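Uncharacterized protein (Xanthomonas campestris pv. campestris, PDB 3HIU) is of unknown function but belongs to the ferritin-like clan, folding into a bundle of long helices that holds a sodium ion. Local coordinates at residues B[104-108]-B[137-141]; B[3-7]-B[117-123]. All blocks are in the same frame, centred on the assembly; numbering follows the deposited sequence. Where two conformers were deposited one is given.

Contact 1: B[104-108]-B[137-141]; sequences EHLEI and EIEMA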
# COMPACT_ATOMS: atom_id res chain seq x y z
N GLU B 104 2.15 4.85 -0.27
CA GLU B 104 1.80 5.83 -1.31
C GLU B 104 0.52 5.40 -2.02
O GLU B 104 -0.14 6.21 -2.67
CB GLU B 104 2.93 5.99 -2.33
CG GLU B 104 4.22 6.63 -1.80
CD GLU B 104 4.04 8.07 -1.34
OE1 GLU B 104 2.92 8.61 -1.47
OE2 GLU B 104 5.02 8.67 -0.86
N HIS B 105 0.18 4.12 -1.91
CA HIS B 105 -1.09 3.65 -2.43
C HIS B 105 -2.21 3.71 -1.38
O HIS B 105 -3.37 3.94 -1.72
CB HIS B 105 -0.94 2.27 -3.09
CG HIS B 105 -0.52 2.35 -4.52
ND1 HIS B 105 0.80 2.29 -4.92
CD2 HIS B 105 -1.25 2.54 -5.65
CE1 HIS B 105 0.87 2.42 -6.23
NE2 HIS B 105 -0.36 2.56 -6.70
N LEU B 106 -1.86 3.51 -0.12
CA LEU B 106 -2.78 3.82 0.96
C LEU B 106 -3.23 5.26 0.77
O LEU B 106 -4.41 5.56 0.78
CB LEU B 106 -2.10 3.67 2.32
CG LEU B 106 -3.02 3.78 3.54
CD1 LEU B 106 -4.24 2.89 3.35
CD2 LEU B 106 -2.27 3.41 4.82
N GLU B 107 -2.27 6.15 0.58
CA GLU B 107 -2.57 7.57 0.40
C GLU B 107 -3.47 7.84 -0.81
O GLU B 107 -4.48 8.54 -0.69
CB GLU B 107 -1.29 8.40 0.33
CG GLU B 107 -0.55 8.52 1.66
CD GLU B 107 0.54 9.58 1.63
OE1 GLU B 107 0.38 10.62 2.30
OE2 GLU B 107 1.55 9.38 0.91
N ILE B 108 -3.10 7.30 -1.96
CA ILE B 108 -3.94 7.37 -3.16
C ILE B 108 -5.40 7.05 -2.82
O ILE B 108 -6.27 7.91 -2.85
CB ILE B 108 -3.45 6.41 -4.26
CG1 ILE B 108 -2.11 6.88 -4.82
CG2 ILE B 108 -4.47 6.30 -5.37
CD1 ILE B 108 -1.22 5.75 -5.32
N GLU B 137 0.98 11.81 -4.95
CA GLU B 137 1.15 10.45 -4.43
C GLU B 137 1.33 9.50 -5.60
O GLU B 137 2.20 8.63 -5.59
CB GLU B 137 -0.06 10.03 -3.58
CG GLU B 137 -0.38 11.00 -2.46
CD GLU B 137 0.86 11.53 -1.77
OE1 GLU B 137 1.83 10.77 -1.60
OE2 GLU B 137 0.86 12.71 -1.40
N ILE B 138 0.53 9.72 -6.64
CA ILE B 138 0.68 8.95 -7.87
C ILE B 138 2.05 9.16 -8.49
O ILE B 138 2.74 8.19 -8.82
CB ILE B 138 -0.40 9.31 -8.88
CG1 ILE B 138 -1.72 8.65 -8.46
CG2 ILE B 138 0.02 8.88 -10.27
CD1 ILE B 138 -2.94 9.14 -9.21
N GLU B 139 2.44 10.42 -8.63
CA GLU B 139 3.76 10.78 -9.13
C GLU B 139 4.86 10.05 -8.35
O GLU B 139 5.77 9.44 -8.92
CB GLU B 139 3.95 12.30 -9.03
CG GLU B 139 4.91 12.92 -10.04
CD GLU B 139 6.29 13.20 -9.46
OE1 GLU B 139 6.95 12.25 -8.98
OE2 GLU B 139 6.72 14.37 -9.49
N MSE B 140 4.75 10.11 -7.02
CA MSE B 140 5.77 9.54 -6.12
C MSE B 140 5.81 8.01 -6.19
O MSE B 140 6.87 7.40 -6.29
CB MSE B 140 5.52 10.01 -4.69
CG MSE B 140 6.53 9.49 -3.65
SE MSE B 140 8.40 9.96 -3.98
CE MSE B 140 9.03 9.99 -2.15
N ALA B 141 4.62 7.41 -6.12
CA ALA B 141 4.47 5.96 -6.19
C ALA B 141 5.09 5.46 -7.48
O ALA B 141 5.79 4.43 -7.51
CB ALA B 141 2.99 5.59 -6.12

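Contact 2: B[3-7]-B[117-123]; sequences SRERL and AARSAGE. With EDO (1,2-ethanediol), chain R.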
# COMPACT_ATOMS: atom_id res chain seq x y z
N SER B 3 -22.50 15.50 5.95
CA SER B 3 -21.60 15.68 4.82
C SER B 3 -20.32 16.37 5.27
O SER B 3 -19.23 15.86 5.02
CB SER B 3 -22.28 16.47 3.71
OG SER B 3 -22.68 17.75 4.17
N ARG B 4 -20.44 17.52 5.92
CA ARG B 4 -19.26 18.23 6.38
C ARG B 4 -18.46 17.39 7.34
O ARG B 4 -17.23 17.34 7.26
CB ARG B 4 -19.60 19.54 7.07
CG ARG B 4 -18.43 20.09 7.87
CD ARG B 4 -18.65 21.53 8.31
NE ARG B 4 -18.76 22.46 7.19
CZ ARG B 4 -18.81 23.78 7.33
NH1 ARG B 4 -18.75 24.32 8.53
NH2 ARG B 4 -18.91 24.56 6.26
N GLU B 5 -19.15 16.75 8.27
CA GLU B 5 -18.46 16.03 9.34
C GLU B 5 -17.94 14.65 8.94
O GLU B 5 -17.18 14.04 9.68
CB GLU B 5 -19.32 15.99 10.61
CG GLU B 5 -18.86 16.94 11.74
CD GLU B 5 -18.54 18.37 11.28
OE1 GLU B 5 -19.05 19.33 11.89
OE2 GLU B 5 -17.76 18.53 10.31
N ARG B 6 -18.33 14.15 7.77
CA ARG B 6 -17.66 12.98 7.21
C ARG B 6 -16.40 13.42 6.47
O ARG B 6 -15.36 12.77 6.56
CB ARG B 6 -18.58 12.21 6.26
CG ARG B 6 -17.83 11.23 5.37
CD ARG B 6 -17.13 10.18 6.21
NE ARG B 6 -18.10 9.43 7.00
CZ ARG B 6 -17.80 8.71 8.07
NH1 ARG B 6 -18.77 8.06 8.72
NH2 ARG B 6 -16.55 8.64 8.50
N LEU B 7 -16.51 14.51 5.72
CA LEU B 7 -15.38 15.14 5.05
C LEU B 7 -14.31 15.48 6.09
O LEU B 7 -13.13 15.14 5.93
CB LEU B 7 -15.85 16.42 4.35
CG LEU B 7 -15.19 16.94 3.08
CD1 LEU B 7 -15.38 18.44 2.97
CD2 LEU B 7 -13.71 16.61 3.05
N ALA B 117 -15.89 12.59 -0.85
CA ALA B 117 -16.53 13.15 0.34
C ALA B 117 -16.57 14.68 0.28
O ALA B 117 -17.40 15.32 0.94
CB ALA B 117 -15.83 12.69 1.62
N ALA B 118 -15.67 15.26 -0.51
CA ALA B 118 -15.67 16.70 -0.74
C ALA B 118 -16.71 17.08 -1.80
O ALA B 118 -17.49 18.01 -1.63
CB ALA B 118 -14.29 17.18 -1.16
N ARG B 119 -16.73 16.35 -2.92
CA ARG B 119 -17.70 16.62 -3.96
C ARG B 119 -19.12 16.54 -3.39
O ARG B 119 -19.89 17.50 -3.48
CB ARG B 119 -17.50 15.70 -5.16
CG ARG B 119 -16.36 16.18 -6.06
CD ARG B 119 -16.07 15.27 -7.24
NE ARG B 119 -14.89 15.74 -7.97
CZ ARG B 119 -14.22 15.03 -8.87
NH1 ARG B 119 -14.61 13.80 -9.17
NH2 ARG B 119 -13.16 15.55 -9.47
N SER B 120 -19.43 15.39 -2.80
CA SER B 120 -20.73 15.16 -2.16
C SER B 120 -21.12 16.28 -1.17
O SER B 120 -22.29 16.62 -1.03
CB SER B 120 -20.76 13.79 -1.46
OG SER B 120 -21.68 13.75 -0.39
N ALA B 121 -20.11 16.84 -0.50
CA ALA B 121 -20.33 17.91 0.47
C ALA B 121 -20.41 19.28 -0.21
O ALA B 121 -20.65 20.30 0.45
CB ALA B 121 -19.23 17.90 1.53
N GLY B 122 -20.20 19.30 -1.52
CA GLY B 122 -20.22 20.53 -2.28
C GLY B 122 -19.13 21.48 -1.86
O GLY B 122 -19.26 22.70 -2.01
N GLU B 123 -18.05 20.93 -1.32
CA GLU B 123 -16.85 21.71 -1.02
C GLU B 123 -15.89 21.49 -2.17
O GLU B 123 -15.01 20.63 -2.11
CB GLU B 123 -16.20 21.26 0.29
CG GLU B 123 -17.00 21.56 1.56
CD GLU B 123 -16.95 23.02 1.98
OE1 GLU B 123 -16.16 23.79 1.39
OE2 GLU B 123 -17.70 23.40 2.90
C1 EDO R . -19.37 10.73 10.68
O1 EDO R . -18.13 11.31 11.10
C2 EDO R . -19.74 9.58 11.62
O2 EDO R . -20.90 8.90 11.12

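Contact 1: B[104-108]-B[137-141]
E104 and E137 bring their carboxylates together between two antiparallel helices. Both chains keep CG beside the backbone N and bend at the next bond (chi2 -64° in E104, -41° in E137), which carries the acid groups to the same side of the interface. The side chains cross at about a right angle with their carboxylate planes nearly coplanar, and OE1 of E104 comes very close to OE1 of E137, at 2.4 Å. E107 runs extended beyond CG, and its OE2 lies 2.9 Å from E137 OE1, two acceptors that are not bonded to each other. A sodium ion bound at T49 and Q52 lies about 3 Å from the E107 side chain, and H45 of helix 36-62 hydrogen-bonds E137 OE1. Acidic side chains facing inward from a bundle of long helices recall the metal centres of ferritin-like proteins. The other carboxylate oxygen of E104, OE2, rests 3.3 Å from CG of the selenomethionine M140. Alongside the acids, A141 CB meets E104 CB and H105 CE1, each at 3.8 Å. I108 CG1 touches I138 CG1 at 4.1 Å, while its CD1 lies over one face of the H105 ring, which stacks on H105 of the second subunit.

Contact 2: B[3-7]-B[117-123]
L7 leans across from helix 2-28 onto the C-terminal turn of helix 94-120. Its CB passes 3.9 Å from the carbonyl oxygen of A117, and CG comes closer to that same oxygen, at 3.5 Å, so the branch point rests against the backbone rather than on a side chain. From there the two methyls part: CD2 goes to A118 CB at 4.3 Å, while CD1 reaches the turn beyond, meeting A121 CB at 4.1 Å and E123 CG at 3.8 Å. The turn itself is a Schellman motif, with G122 at positive phi and E123 N bonded back to A118 O; E123 then takes the N-cap position of helix 124-159. One turn before L7 in the sequence, S3 sets its CB 4.0 Å from A121 CB. E123 bends at chi2 (-75°) and sends OE2 toward the guanidinium edge of R4, where the distance to NH2, 3.8 Å, makes a long salt bridge with the two planes 49° apart. R6 starts toward A117 but turns its guanidinium to E159 and D91 of the second subunit, with an ethanediol carbon over one of its faces. The join is thus mainly apolar, leucine against small alanines and aliphatic stems, and the loose R4-E123 pair probably adds only modest electrostatic attraction.

Helix 94-120 is common to both contacts. Near its middle, contact 1, whose centre lies about 6 Å from that of the chain, pairs it with helix 124-159; at its C-terminal end, contact 2 meets helix 2-28. The contact centres lie 22 Å apart and their nearest atoms about 11 Å, without touching. Along the chain the segments alternate, 3-7, 104-108, 117-123 and 137-141, and contact 2 joins the first helix to the end of the third. Within this ferritin-like bundle, contact 1 lies in the acidic, sodium-bearing interior and contact 2 at one end, beside the turn joining the last two long helices. Both also reach the second subunit.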